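Local structure of putative regulator (Escherichia coli O6, 3HFI) at residues P48-L53 against R72-L77; Y54-R59 against A66-N71; S108-R113 against P130-E135. The protein probably regulates transcription as a GntR/HutC-type DNA-binding protein whose UTRA domain is the likely effector-sensing part. All blocks are in the same frame, centred on the assembly; numbering follows the deposited sequence.

Overall arrangement
The three contacts belong to one antiparallel sheet of the UTRA domain. Interactions 1 and 2 are consecutive parts of the same hairpin, formed by strands 51-60 and 65-73; their centres lie about 17 Å apart, interaction 2 being nested within the chain loop that interaction 1 closes. They touch where I73 CD1 meets L55 CD2 at 3.9 Å. Interaction 3 joins strands 105-114 and 130-139, and strand 144-153 lies between it and the hairpin. Its centre is about 14 Å from that of interaction 2 and about 23 Å from that of interaction 1, which sits across the chain's centre. Near interaction 3 the sheet runs on into the second subunit.

Interaction 1: P48-L53 against R72-L77; sequences PGQDIL and RINIEL
L53 and I73 form the last hydrogen-bonded pair at the open end of an antiparallel beta hairpin in the UTRA domain. Two backbone bonds close the pair, L53 N to I73 O at 3.1 Å and I73 N to L53 O at 3.0 Å, and their side chains lie side by side on one face of the sheet. Here the contact is tight. I52, the residue before, sets its CB 3.4 Å from I73 O, while its CD1 reaches across to the aliphatic part of R72, 3.7 Å from CG. Beyond that carbon the R72 chain runs extended to NE, which forms a salt bridge with E34 of the neighbouring strand 26-35, while NH2 at its tip packs on Y54. I75 follows the strand in a short 3-10 turn and folds back over L53. Its CG1 occupies the crowded position between backbone N and carbonyl carbon (chi1 58°), which leaves CG2 anti to the carbonyl carbon; that methyl comes within 3.5 Å of L53 CB, and CD1 lies over the D51-I52 backbone. I81 covers both L53 and I75.

The far side, where the chains splay apart, is looser and more exposed. Q50 and E76 reach toward each other tip to tip, yet what meets is Q50 NE2 and the methylene E76 CG, 3.4 Å apart, with the amide and carboxylate planes 76° from parallel. Within 72-77, N74 makes an Asx turn, its side-chain oxygen taking the amide hydrogen two residues on. E76 N donates to N74 OD1 at 3.2 Å, from 46° above the carbonyl plane.

Interaction 2: Y54-R59 against A66-N71; sequences YLERLR and AMLIEN
Y54 and E70 meet across the central part of the antiparallel beta hairpin of the UTRA domain, ring and carboxylate planes 86° apart. E70 OE2 lies at the edge of the ring, in its plane, and accepts from Y54 OH; the modelled separation of 2.3 Å is very short, so its exact length is doubtful. The other oxygen, E70 OE1, is held by R119 and W152. E56 runs beside E70 on the same face, and their OE2 atoms approach to 4.1 Å, a like-charge approach that the R119 salt bridge to E70 probably offsets in part. Farther along this face L58 and L68 cross obliquely through their CD1 methyls and are covered by L123 of helix 117-123.

On the opposite face R57 bends at chi3 (75°) and crosses N71, guanidinium and amide planes 38° apart. R57 NH1 donates to a lone pair of N71 OD1 at 2.7 Å, and N71 ND2 turns to E147. R59 and M67 instead lie side by side, R59 CB 3.7 Å from M67 CG, while I69 CD1 sits over one face of the R59 guanidinium, offset toward its rim. Toward the turn a classic beta bulge interrupts the pairing, A66 and M67 both facing R59: R59 O accepts from A66 N at 2.8 Å and from M67 N at 3.0 Å.

Interaction 3: S108-R113 against P130-E135; sequences SRYAAR and PVLHLE
R113 bends over H133 near the end of the antiparallel pair formed by strands 105-114 and 130-139, at one side of the UTRA-domain sheet. Its CB stands 4.1 Å from H133 CB. CG, turned anti to the carbonyl carbon (chi1 -54°), comes closer, 3.3 Å from the same H133 CB, and also touches the root of the ring at CG. Bends at chi2 and chi3 then fold the chain back, and the tip returns to the histidine: NH1 lies over one ring face, offset toward the rim, 3.8 Å from both CD2 and NE2. The guanidinium is tilted steeply, its plane 69° from that of the imidazole, so one nitrogen rather than the flat group approaches the ring. R113 is exposed and touches a crystal neighbour, which may influence this pose. H133 itself is buried, and its ring also meets that of W152 on strand 144-153.

Under the side chains, paired backbone bonds link R109 with E135, A111 with H133 and R113 with V131. On the face shared with R113, R109 and E135 run side by side, but their salt bridge is long, 3.7 Å from R109 NH1 to E135 OE1; the other oxygen, E135 OE2, is bonded to Y39. On the opposite face Y110 packs against L132, Y110 CB lying 4.2 Å from L132 CD1. S108 and R109 also pair with a strand of the second subunit, continuing the sheet across the interface.

The chemistry is therefore divided: backbone bonds set the register, the long R109-E135 bridge is probably weak, and the positive R113 tip above the imidazole would be expected to disfavour protonation of H133.

Interaction 1: P48-L53 against R72-L77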
ATOM      1  N   PRO A  48     -22.236  14.232   4.284  1.00  8.19           N
ATOM      2  CA  PRO A  48     -22.508  13.531   5.516  1.00  7.83           C
ATOM      3  C   PRO A  48     -23.912  12.955   5.480  1.00  7.38           C
ATOM      4  O   PRO A  48     -24.897  13.632   5.078  1.00  5.18           O
ATOM      5  CB  PRO A  48     -22.465  14.637   6.567  1.00  9.38           C
ATOM      6  CG  PRO A  48     -21.388  15.683   5.953  1.00 10.42           C
ATOM      7  CD  PRO A  48     -21.604  15.568   4.468  1.00  9.68           C
ATOM      8  N   GLY A  49     -24.020  11.715   5.937  1.00  7.71           N
ATOM      9  CA  GLY A  49     -25.318  11.011   5.977  1.00  7.72           C
ATOM     10  C   GLY A  49     -25.646  10.143   4.749  1.00  8.30           C
ATOM     11  O   GLY A  49     -26.620   9.332   4.754  1.00  8.31           O
ATOM     12  N   GLN A  50     -24.879  10.314   3.689  1.00  8.83           N
ATOM     13  CA  GLN A  50     -25.110   9.540   2.502  1.00 10.15           C
ATOM     14  C   GLN A  50     -24.807   8.077   2.768  1.00  9.94           C
ATOM     15  O   GLN A  50     -23.803   7.786   3.352  1.00  7.42           O
ATOM     16  CB  GLN A  50     -24.183  10.001   1.411  1.00  9.86           C
ATOM     17  CG  GLN A  50     -24.520   9.367   0.118  1.00 15.92           C
ATOM     18  CD  GLN A  50     -23.870  10.052  -1.006  1.00 22.29           C
ATOM     19  OE1 GLN A  50     -24.270  11.157  -1.343  1.00 30.13           O
ATOM     20  NE2 GLN A  50     -22.877   9.415  -1.625  1.00 25.25           N
ATOM     21  N   ASP A  51     -25.676   7.171   2.331  1.00 10.47           N
ATOM     22  CA  ASP A  51     -25.463   5.751   2.577  1.00 11.73           C
ATOM     23  C   ASP A  51     -24.208   5.237   1.915  1.00 12.35           C
ATOM     24  O   ASP A  51     -23.860   5.608   0.793  1.00 15.50           O
ATOM     25  CB  ASP A  51     -26.689   4.947   2.134  1.00 13.60           C
ATOM     26  CG  ASP A  51     -27.803   4.961   3.142  1.00 14.31           C
ATOM     27  OD1 ASP A  51     -27.601   5.351   4.313  1.00 20.70           O
ATOM     28  OD2 ASP A  51     -28.896   4.490   2.796  1.00 21.99           O
ATOM     29  N   ILE A  52     -23.410   4.507   2.678  1.00 12.92           N
ATOM     30  CA  ILE A  52     -22.254   3.834   2.150  1.00 11.35           C
ATOM     31  C   ILE A  52     -22.352   2.393   2.548  1.00 10.69           C
ATOM     32  O   ILE A  52     -23.155   2.029   3.449  1.00 11.69           O
ATOM     33  CB  ILE A  52     -20.929   4.496   2.623  1.00 13.48           C
ATOM     34  CG1 ILE A  52     -20.782   4.552   4.184  1.00 14.59           C
ATOM     35  CG2 ILE A  52     -20.769   5.891   1.969  1.00 11.87           C
ATOM     36  CD1 ILE A  52     -20.277   3.240   4.844  1.00 22.17           C
ATOM     37  N   LEU A  53     -21.580   1.544   1.874  1.00  9.95           N
ATOM     38  CA  LEU A  53     -21.463   0.119   2.239  1.00  9.86           C
ATOM     39  C   LEU A  53     -20.263  -0.136   3.200  1.00  9.77           C
ATOM     40  O   LEU A  53     -19.130   0.252   2.904  1.00  9.57           O
ATOM     41  CB  LEU A  53     -21.297  -0.743   0.969  1.00 10.07           C
ATOM     42  CG  LEU A  53     -21.104  -2.267   1.129  1.00 11.85           C
ATOM     43  CD1 LEU A  53     -22.337  -2.827   1.814  1.00  9.60           C
ATOM     44  CD2 LEU A  53     -20.848  -2.913  -0.251  1.00 13.48           C
ATOM     45  N   ARG A  72     -15.203   1.029   3.727  1.00 11.27           N
ATOM     46  CA  ARG A  72     -16.368   1.838   3.552  1.00 11.35           C
ATOM     47  C   ARG A  72     -16.316   2.400   2.128  1.00 11.22           C
ATOM     48  O   ARG A  72     -15.394   3.112   1.749  1.00 11.06           O
ATOM     49  CB  ARG A  72     -16.351   2.949   4.570  1.00 11.50           C
ATOM     50  CG  ARG A  72     -16.824   2.494   5.953  1.00 12.71           C
ATOM     51  CD  ARG A  72     -16.595   3.496   6.985  1.00 13.52           C
ATOM     52  NE  ARG A  72     -17.157   3.110   8.294  1.00 16.21           N
ATOM     53  CZ  ARG A  72     -16.435   2.580   9.280  1.00 17.60           C
ATOM     54  NH1 ARG A  72     -15.170   2.296   9.106  1.00 15.10           N
ATOM     55  NH2 ARG A  72     -16.990   2.269  10.425  1.00 17.39           N
ATOM     56  N   ILE A  73     -17.347   2.074   1.367  1.00 11.05           N
ATOM     57  CA  ILE A  73     -17.405   2.207  -0.091  1.00 11.75           C
ATOM     58  C   ILE A  73     -18.534   3.141  -0.530  1.00 12.91           C
ATOM     59  O   ILE A  73     -19.682   2.970  -0.092  1.00 12.07           O
ATOM     60  CB  ILE A  73     -17.622   0.815  -0.752  1.00 11.30           C
ATOM     61  CG1 ILE A  73     -16.462  -0.126  -0.379  1.00 12.67           C
ATOM     62  CG2 ILE A  73     -17.659   0.998  -2.237  1.00 11.99           C
ATOM     63  CD1 ILE A  73     -16.902  -1.544   0.013  1.00 12.37           C
ATOM     64  N   ASN A  74     -18.203   4.133  -1.375  1.00 13.65           N
ATOM     65  CA  ASN A  74     -19.204   4.989  -1.982  1.00 15.21           C
ATOM     66  C   ASN A  74     -19.942   4.191  -3.051  1.00 17.25           C
ATOM     67  O   ASN A  74     -19.453   3.997  -4.161  1.00 18.96           O
ATOM     68  CB  ASN A  74     -18.538   6.201  -2.621  1.00 15.36           C
ATOM     69  CG  ASN A  74     -19.523   7.140  -3.224  1.00 15.57           C
ATOM     70  OD1 ASN A  74     -20.734   6.907  -3.171  1.00 17.73           O
ATOM     71  ND2 ASN A  74     -19.033   8.231  -3.769  1.00 11.02           N
ATOM     72  N   ILE A  75     -21.127   3.746  -2.734  1.00 18.64           N
ATOM     73  CA  ILE A  75     -21.885   2.862  -3.612  1.00 20.41           C
ATOM     74  C   ILE A  75     -22.482   3.568  -4.842  1.00 22.06           C
ATOM     75  O   ILE A  75     -22.754   2.928  -5.863  1.00 20.73           O
ATOM     76  CB  ILE A  75     -22.959   2.077  -2.811  1.00 20.82           C
ATOM     77  CG1 ILE A  75     -23.932   2.971  -2.079  1.00 23.82           C
ATOM     78  CG2 ILE A  75     -22.325   1.248  -1.734  1.00 20.17           C
ATOM     79  CD1 ILE A  75     -24.537   2.207  -0.845  1.00 27.18           C
ATOM     80  N   GLU A  76     -22.600   4.895  -4.786  1.00 24.46           N
ATOM     81  CA  GLU A  76     -23.091   5.665  -5.950  1.00 26.01           C
ATOM     82  C   GLU A  76     -22.214   5.483  -7.179  1.00 25.78           C
ATOM     83  O   GLU A  76     -22.686   5.579  -8.291  1.00 25.39           O
ATOM     84  CB  GLU A  76     -23.161   7.141  -5.624  1.00 27.67           C
ATOM     85  CG  GLU A  76     -23.794   7.473  -4.231  1.00 33.28           C
ATOM     86  CD  GLU A  76     -25.113   6.767  -3.966  1.00 42.00           C
ATOM     87  OE1 GLU A  76     -25.947   6.643  -4.917  1.00 46.56           O
ATOM     88  OE2 GLU A  76     -25.334   6.346  -2.783  1.00 50.19           O
ATOM     89  N   LEU A  77     -20.944   5.168  -6.968  1.00 24.86           N
ATOM     90  CA  LEU A  77     -19.996   4.999  -8.054  1.00 24.88           C
ATOM     91  C   LEU A  77     -19.948   3.580  -8.634  1.00 25.53           C
ATOM     92  O   LEU A  77     -19.368   3.393  -9.704  1.00 24.80           O
ATOM     93  CB  LEU A  77     -18.584   5.385  -7.523  1.00 24.77           C
ATOM     94  CG  LEU A  77     -18.432   6.877  -7.198  1.00 24.22           C
ATOM     95  CD1 LEU A  77     -17.040   7.230  -6.550  1.00 20.18           C
ATOM     96  CD2 LEU A  77     -18.702   7.666  -8.589  1.00 19.19           C
TER

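Interaction 2: Y54-R59 against A66-N71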
ATOM      1  N   TYR A  54     -20.516  -0.740   4.356  1.00  9.37           N
ATOM      2  CA  TYR A  54     -19.492  -1.061   5.287  1.00  9.49           C
ATOM      3  C   TYR A  54     -19.250  -2.571   5.137  1.00  9.90           C
ATOM      4  O   TYR A  54     -20.188  -3.316   5.086  1.00  9.40           O
ATOM      5  CB  TYR A  54     -19.956  -0.779   6.687  1.00 10.77           C
ATOM      6  CG  TYR A  54     -19.083  -1.391   7.763  1.00  9.66           C
ATOM      7  CD1 TYR A  54     -18.004  -0.682   8.304  1.00 13.82           C
ATOM      8  CD2 TYR A  54     -19.354  -2.643   8.268  1.00 13.53           C
ATOM      9  CE1 TYR A  54     -17.224  -1.205   9.312  1.00 12.34           C
ATOM     10  CE2 TYR A  54     -18.553  -3.202   9.302  1.00 13.25           C
ATOM     11  CZ  TYR A  54     -17.495  -2.460   9.809  1.00 13.60           C
ATOM     12  OH  TYR A  54     -16.653  -2.998  10.779  1.00 15.92           O
ATOM     13  N   LEU A  55     -17.993  -2.997   5.004  1.00 10.19           N
ATOM     14  CA  LEU A  55     -17.630  -4.408   4.912  1.00 11.17           C
ATOM     15  C   LEU A  55     -16.559  -4.673   5.930  1.00 11.98           C
ATOM     16  O   LEU A  55     -15.543  -3.966   5.960  1.00 10.86           O
ATOM     17  CB  LEU A  55     -17.035  -4.676   3.552  1.00 12.49           C
ATOM     18  CG  LEU A  55     -17.578  -5.537   2.486  1.00 19.75           C
ATOM     19  CD1 LEU A  55     -19.111  -5.359   2.281  1.00 22.65           C
ATOM     20  CD2 LEU A  55     -16.728  -5.277   1.219  1.00 19.55           C
ATOM     21  N   GLU A  56     -16.739  -5.706   6.735  1.00 12.40           N
ATOM     22  CA  GLU A  56     -15.683  -6.147   7.631  1.00 14.80           C
ATOM     23  C   GLU A  56     -15.176  -7.507   7.164  1.00 15.96           C
ATOM     24  O   GLU A  56     -15.972  -8.461   7.014  1.00 14.70           O
ATOM     25  CB  GLU A  56     -16.239  -6.254   9.055  1.00 15.20           C
ATOM     26  CG  GLU A  56     -15.225  -6.408  10.160  1.00 17.45           C
ATOM     27  CD  GLU A  56     -15.917  -6.402  11.567  1.00 24.24           C
ATOM     28  OE1 GLU A  56     -17.046  -6.933  11.731  1.00 25.87           O
ATOM     29  OE2 GLU A  56     -15.320  -5.843  12.515  1.00 32.55           O
ATOM     30  N   ARG A  57     -13.865  -7.587   6.960  1.00 18.03           N
ATOM     31  CA  ARG A  57     -13.213  -8.737   6.330  1.00 19.47           C
ATOM     32  C   ARG A  57     -12.001  -9.146   7.131  1.00 20.68           C
ATOM     33  O   ARG A  57     -11.257  -8.290   7.616  1.00 19.08           O
ATOM     34  CB  ARG A  57     -12.802  -8.367   4.912  1.00 19.77           C
ATOM     35  CG  ARG A  57     -14.012  -8.272   3.991  1.00 22.19           C
ATOM     36  CD  ARG A  57     -13.787  -7.279   2.915  1.00 23.54           C
ATOM     37  NE  ARG A  57     -12.886  -7.835   1.947  1.00 22.49           N
ATOM     38  CZ  ARG A  57     -11.749  -7.279   1.526  1.00 25.14           C
ATOM     39  NH1 ARG A  57     -11.291  -6.096   1.945  1.00 23.77           N
ATOM     40  NH2 ARG A  57     -11.042  -7.940   0.638  1.00 25.83           N
ATOM     41  N   LEU A  58     -11.835 -10.457   7.304  1.00 22.29           N
ATOM     42  CA  LEU A  58     -10.751 -10.983   8.109  1.00 23.80           C
ATOM     43  C   LEU A  58      -9.858 -11.720   7.143  1.00 25.25           C
ATOM     44  O   LEU A  58     -10.301 -12.617   6.430  1.00 24.62           O
ATOM     45  CB  LEU A  58     -11.261 -11.911   9.224  1.00 23.99           C
ATOM     46  CG  LEU A  58     -10.213 -12.455  10.208  1.00 22.92           C
ATOM     47  CD1 LEU A  58      -9.741 -11.388  11.180  1.00 24.13           C
ATOM     48  CD2 LEU A  58     -10.766 -13.637  10.972  1.00 21.76           C
ATOM     49  N   ARG A  59      -8.616 -11.288   7.070  1.00 26.83           N
ATOM     50  CA  ARG A  59      -7.698 -11.869   6.123  1.00 29.14           C
ATOM     51  C   ARG A  59      -6.770 -12.746   6.893  1.00 29.89           C
ATOM     52  O   ARG A  59      -6.154 -12.278   7.843  1.00 29.62           O
ATOM     53  CB  ARG A  59      -6.885 -10.819   5.435  1.00 29.30           C
ATOM     54  CG  ARG A  59      -5.652 -11.399   4.793  1.00 32.49           C
ATOM     55  CD  ARG A  59      -5.224 -10.516   3.654  1.00 35.90           C
ATOM     56  NE  ARG A  59      -6.357 -10.376   2.747  1.00 38.14           N
ATOM     57  CZ  ARG A  59      -6.548  -9.352   1.926  1.00 41.40           C
ATOM     58  NH1 ARG A  59      -5.678  -8.341   1.875  1.00 42.80           N
ATOM     59  NH2 ARG A  59      -7.623  -9.331   1.151  1.00 42.75           N
ATOM     60  N   ALA A  66      -4.106 -12.707   9.720  1.00 33.80           N
ATOM     61  CA  ALA A  66      -3.189 -11.595   9.451  1.00 32.28           C
ATOM     62  C   ALA A  66      -3.804 -10.254   9.873  1.00 30.87           C
ATOM     63  O   ALA A  66      -3.253  -9.574  10.737  1.00 31.56           O
ATOM     64  CB  ALA A  66      -2.805 -11.548   7.960  1.00 32.07           C
ATOM     65  N   MET A  67      -4.942  -9.883   9.289  1.00 27.65           N
ATOM     66  CA  MET A  67      -5.462  -8.568   9.519  1.00 25.98           C
ATOM     67  C   MET A  67      -6.975  -8.504   9.441  1.00 24.32           C
ATOM     68  O   MET A  67      -7.617  -9.336   8.796  1.00 24.83           O
ATOM     69  CB  MET A  67      -4.873  -7.610   8.490  1.00 26.26           C
ATOM     70  CG  MET A  67      -5.179  -7.970   7.062  1.00 28.22           C
ATOM     71  SD  MET A  67      -4.108  -7.111   5.842  1.00 29.15           S
ATOM     72  CE  MET A  67      -2.806  -8.317   5.714  1.00 26.90           C
ATOM     73  N   LEU A  68      -7.522  -7.492  10.108  1.00 21.24           N
ATOM     74  CA  LEU A  68      -8.946  -7.164  10.075  1.00 19.02           C
ATOM     75  C   LEU A  68      -9.113  -5.885   9.258  1.00 16.99           C
ATOM     76  O   LEU A  68      -8.448  -4.894   9.514  1.00 16.20           O
ATOM     77  CB  LEU A  68      -9.463  -7.023  11.510  1.00 18.36           C
ATOM     78  CG  LEU A  68     -10.933  -6.696  11.729  1.00 18.84           C
ATOM     79  CD1 LEU A  68     -11.854  -7.859  11.346  1.00 16.37           C
ATOM     80  CD2 LEU A  68     -11.016  -6.368  13.200  1.00 20.35           C
ATOM     81  N   ILE A  69      -9.970  -5.937   8.240  1.00 15.23           N
ATOM     82  CA  ILE A  69     -10.174  -4.853   7.313  1.00 14.12           C
ATOM     83  C   ILE A  69     -11.613  -4.397   7.403  1.00 13.65           C
ATOM     84  O   ILE A  69     -12.532  -5.225   7.298  1.00 13.88           O
ATOM     85  CB  ILE A  69      -9.885  -5.284   5.866  1.00 14.74           C
ATOM     86  CG1 ILE A  69      -8.525  -6.020   5.797  1.00 17.19           C
ATOM     87  CG2 ILE A  69      -9.967  -4.040   4.935  1.00 13.09           C
ATOM     88  CD1 ILE A  69      -8.168  -6.568   4.420  1.00 17.47           C
ATOM     89  N   GLU A  70     -11.808  -3.093   7.580  1.00 13.09           N
ATOM     90  CA  GLU A  70     -13.137  -2.452   7.531  1.00 12.65           C
ATOM     91  C   GLU A  70     -13.147  -1.489   6.370  1.00 12.23           C
ATOM     92  O   GLU A  70     -12.448  -0.462   6.400  1.00 13.44           O
ATOM     93  CB  GLU A  70     -13.350  -1.697   8.818  1.00 12.82           C
ATOM     94  CG  GLU A  70     -13.337  -2.602   9.963  1.00 14.67           C
ATOM     95  CD  GLU A  70     -13.609  -1.850  11.224  1.00 20.02           C
ATOM     96  OE1 GLU A  70     -12.633  -1.309  11.809  1.00 21.32           O
ATOM     97  OE2 GLU A  70     -14.799  -1.837  11.634  1.00 23.91           O
ATOM     98  N   ASN A  71     -13.843  -1.852   5.309  1.00 10.16           N
ATOM     99  CA  ASN A  71     -13.949  -1.041   4.123  1.00 10.41           C
ATOM    100  C   ASN A  71     -15.253  -0.218   4.162  1.00 10.39           C
ATOM    101  O   ASN A  71     -16.301  -0.732   4.563  1.00 11.90           O
ATOM    102  CB  ASN A  71     -13.983  -1.942   2.865  1.00 10.51           C
ATOM    103  CG  ASN A  71     -12.813  -2.855   2.751  1.00 11.21           C
ATOM    104  OD1 ASN A  71     -12.946  -4.079   2.800  1.00 14.79           O
ATOM    105  ND2 ASN A  71     -11.647  -2.266   2.525  1.00  9.78           N
TER

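Interaction 3: S108-R113 against P130-E135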
ATOM      1  N   SER A 108      -2.126   6.145   2.442  1.00 14.04           N
ATOM      2  CA  SER A 108      -2.295   5.498   3.699  1.00 14.68           C
ATOM      3  C   SER A 108      -1.634   6.312   4.776  1.00 14.63           C
ATOM      4  O   SER A 108      -0.624   6.957   4.549  1.00 14.89           O
ATOM      5  CB  SER A 108      -1.618   4.127   3.657  1.00 15.86           C
ATOM      6  OG  SER A 108      -2.067   3.351   2.584  1.00 17.49           O
ATOM      7  N   ARG A 109      -2.125   6.126   5.989  1.00 15.24           N
ATOM      8  CA  ARG A 109      -1.624   6.787   7.176  1.00 17.35           C
ATOM      9  C   ARG A 109      -1.526   5.738   8.237  1.00 15.35           C
ATOM     10  O   ARG A 109      -2.451   4.969   8.398  1.00 13.86           O
ATOM     11  CB  ARG A 109      -2.623   7.837   7.567  1.00 19.79           C
ATOM     12  CG  ARG A 109      -2.210   8.714   8.691  1.00 26.11           C
ATOM     13  CD  ARG A 109      -3.300   9.773   8.754  1.00 37.15           C
ATOM     14  NE  ARG A 109      -3.181  10.711   9.866  1.00 45.83           N
ATOM     15  CZ  ARG A 109      -4.166  11.544  10.246  1.00 53.36           C
ATOM     16  NH1 ARG A 109      -5.353  11.536   9.596  1.00 55.15           N
ATOM     17  NH2 ARG A 109      -3.979  12.383  11.292  1.00 54.89           N
ATOM     18  N   TYR A 110      -0.373   5.614   8.847  1.00 14.91           N
ATOM     19  CA  TYR A 110      -0.103   4.531   9.746  1.00 17.37           C
ATOM     20  C   TYR A 110      -0.017   5.061  11.199  1.00 18.87           C
ATOM     21  O   TYR A 110       0.637   6.067  11.449  1.00 18.17           O
ATOM     22  CB  TYR A 110       1.220   3.840   9.376  1.00 16.89           C
ATOM     23  CG  TYR A 110       1.329   3.387   7.931  1.00 22.16           C
ATOM     24  CD1 TYR A 110       0.980   2.092   7.538  1.00 27.13           C
ATOM     25  CD2 TYR A 110       1.780   4.256   6.949  1.00 25.81           C
ATOM     26  CE1 TYR A 110       1.079   1.685   6.175  1.00 29.61           C
ATOM     27  CE2 TYR A 110       1.907   3.852   5.603  1.00 28.95           C
ATOM     28  CZ  TYR A 110       1.530   2.582   5.218  1.00 28.57           C
ATOM     29  OH  TYR A 110       1.652   2.230   3.892  1.00 26.70           O
ATOM     30  N   ALA A 111      -0.601   4.332  12.139  1.00 21.69           N
ATOM     31  CA  ALA A 111      -0.678   4.762  13.550  1.00 24.97           C
ATOM     32  C   ALA A 111      -0.672   3.545  14.485  1.00 27.56           C
ATOM     33  O   ALA A 111      -1.157   2.487  14.121  1.00 29.24           O
ATOM     34  CB  ALA A 111      -1.953   5.585  13.767  1.00 24.02           C
ATOM     35  N   ALA A 112      -0.143   3.703  15.693  1.00 31.15           N
ATOM     36  CA  ALA A 112      -0.250   2.660  16.750  1.00 33.50           C
ATOM     37  C   ALA A 112      -1.586   2.781  17.427  1.00 35.74           C
ATOM     38  O   ALA A 112      -1.988   3.876  17.791  1.00 36.98           O
ATOM     39  CB  ALA A 112       0.846   2.805  17.779  1.00 33.41           C
ATOM     40  N   ARG A 113      -2.294   1.672  17.568  1.00 38.23           N
ATOM     41  CA  ARG A 113      -3.503   1.640  18.406  1.00 40.27           C
ATOM     42  C   ARG A 113      -3.485   0.449  19.393  1.00 41.24           C
ATOM     43  O   ARG A 113      -2.661  -0.459  19.286  1.00 41.55           O
ATOM     44  CB  ARG A 113      -4.751   1.590  17.536  1.00 40.72           C
ATOM     45  CG  ARG A 113      -4.839   2.730  16.479  1.00 43.16           C
ATOM     46  CD  ARG A 113      -5.456   3.979  17.043  1.00 45.44           C
ATOM     47  NE  ARG A 113      -6.793   3.697  17.580  1.00 46.83           N
ATOM     48  CZ  ARG A 113      -7.950   3.831  16.915  1.00 47.63           C
ATOM     49  NH1 ARG A 113      -7.984   4.273  15.649  1.00 49.17           N
ATOM     50  NH2 ARG A 113      -9.091   3.533  17.537  1.00 47.04           N
ATOM     51  N   PRO A 130      -1.318  -3.611  21.550  1.00 38.43           N
ATOM     52  CA  PRO A 130      -1.074  -2.626  20.493  1.00 37.38           C
ATOM     53  C   PRO A 130      -0.970  -3.279  19.097  1.00 35.59           C
ATOM     54  O   PRO A 130      -0.286  -4.304  18.921  1.00 35.47           O
ATOM     55  CB  PRO A 130       0.272  -1.993  20.899  1.00 37.66           C
ATOM     56  CG  PRO A 130       0.959  -3.040  21.700  1.00 37.94           C
ATOM     57  CD  PRO A 130      -0.153  -3.732  22.454  1.00 38.49           C
ATOM     58  N   VAL A 131      -1.639  -2.684  18.120  1.00 33.26           N
ATOM     59  CA  VAL A 131      -1.574  -3.172  16.757  1.00 31.13           C
ATOM     60  C   VAL A 131      -1.217  -2.010  15.848  1.00 29.80           C
ATOM     61  O   VAL A 131      -1.337  -0.843  16.247  1.00 29.42           O
ATOM     62  CB  VAL A 131      -2.899  -3.794  16.354  1.00 30.76           C
ATOM     63  CG1 VAL A 131      -3.175  -4.979  17.234  1.00 30.88           C
ATOM     64  CG2 VAL A 131      -4.020  -2.779  16.467  1.00 30.72           C
ATOM     65  N   LEU A 132      -0.759  -2.322  14.637  1.00 27.86           N
ATOM     66  CA  LEU A 132      -0.587  -1.288  13.635  1.00 26.33           C
ATOM     67  C   LEU A 132      -1.951  -0.999  13.038  1.00 23.87           C
ATOM     68  O   LEU A 132      -2.676  -1.893  12.579  1.00 22.54           O
ATOM     69  CB  LEU A 132       0.422  -1.678  12.545  1.00 27.00           C
ATOM     70  CG  LEU A 132       0.587  -0.592  11.454  1.00 29.94           C
ATOM     71  CD1 LEU A 132       1.534   0.542  11.943  1.00 32.37           C
ATOM     72  CD2 LEU A 132       1.106  -1.188  10.155  1.00 32.59           C
ATOM     73  N   HIS A 133      -2.306   0.272  13.057  1.00 21.42           N
ATOM     74  CA  HIS A 133      -3.536   0.704  12.446  1.00 20.20           C
ATOM     75  C   HIS A 133      -3.188   1.512  11.186  1.00 18.66           C
ATOM     76  O   HIS A 133      -2.349   2.403  11.220  1.00 18.58           O
ATOM     77  CB  HIS A 133      -4.338   1.549  13.408  1.00 19.66           C
ATOM     78  CG  HIS A 133      -5.542   2.167  12.797  1.00 20.16           C
ATOM     79  ND1 HIS A 133      -6.615   1.417  12.354  1.00 22.36           N
ATOM     80  CD2 HIS A 133      -5.887   3.457  12.613  1.00 22.04           C
ATOM     81  CE1 HIS A 133      -7.545   2.215  11.876  1.00 20.25           C
ATOM     82  NE2 HIS A 133      -7.139   3.459  12.029  1.00 23.70           N
ATOM     83  N   LEU A 134      -3.857   1.188  10.104  1.00 17.16           N
ATOM     84  CA  LEU A 134      -3.738   1.909   8.854  1.00 17.14           C
ATOM     85  C   LEU A 134      -5.083   2.476   8.459  1.00 16.55           C
ATOM     86  O   LEU A 134      -6.109   1.786   8.583  1.00 14.70           O
ATOM     87  CB  LEU A 134      -3.285   0.910   7.846  1.00 18.31           C
ATOM     88  CG  LEU A 134      -3.006   1.281   6.440  1.00 22.00           C
ATOM     89  CD1 LEU A 134      -1.555   0.880   6.354  1.00 27.83           C
ATOM     90  CD2 LEU A 134      -3.855   0.456   5.486  1.00 24.34           C
ATOM     91  N   GLU A 135      -5.115   3.751   8.051  1.00 15.98           N
ATOM     92  CA  GLU A 135      -6.274   4.287   7.304  1.00 16.44           C
ATOM     93  C   GLU A 135      -5.825   4.433   5.876  1.00 14.89           C
ATOM     94  O   GLU A 135      -4.800   5.032   5.635  1.00 14.54           O
ATOM     95  CB  GLU A 135      -6.688   5.685   7.750  1.00 15.61           C
ATOM     96  CG  GLU A 135      -7.257   5.817   9.106  1.00 23.11           C
ATOM     97  CD  GLU A 135      -7.606   7.287   9.420  1.00 27.56           C
ATOM     98  OE1 GLU A 135      -6.880   8.199   8.998  1.00 39.30           O
ATOM     99  OE2 GLU A 135      -8.598   7.551  10.057  1.00 28.51           O
TER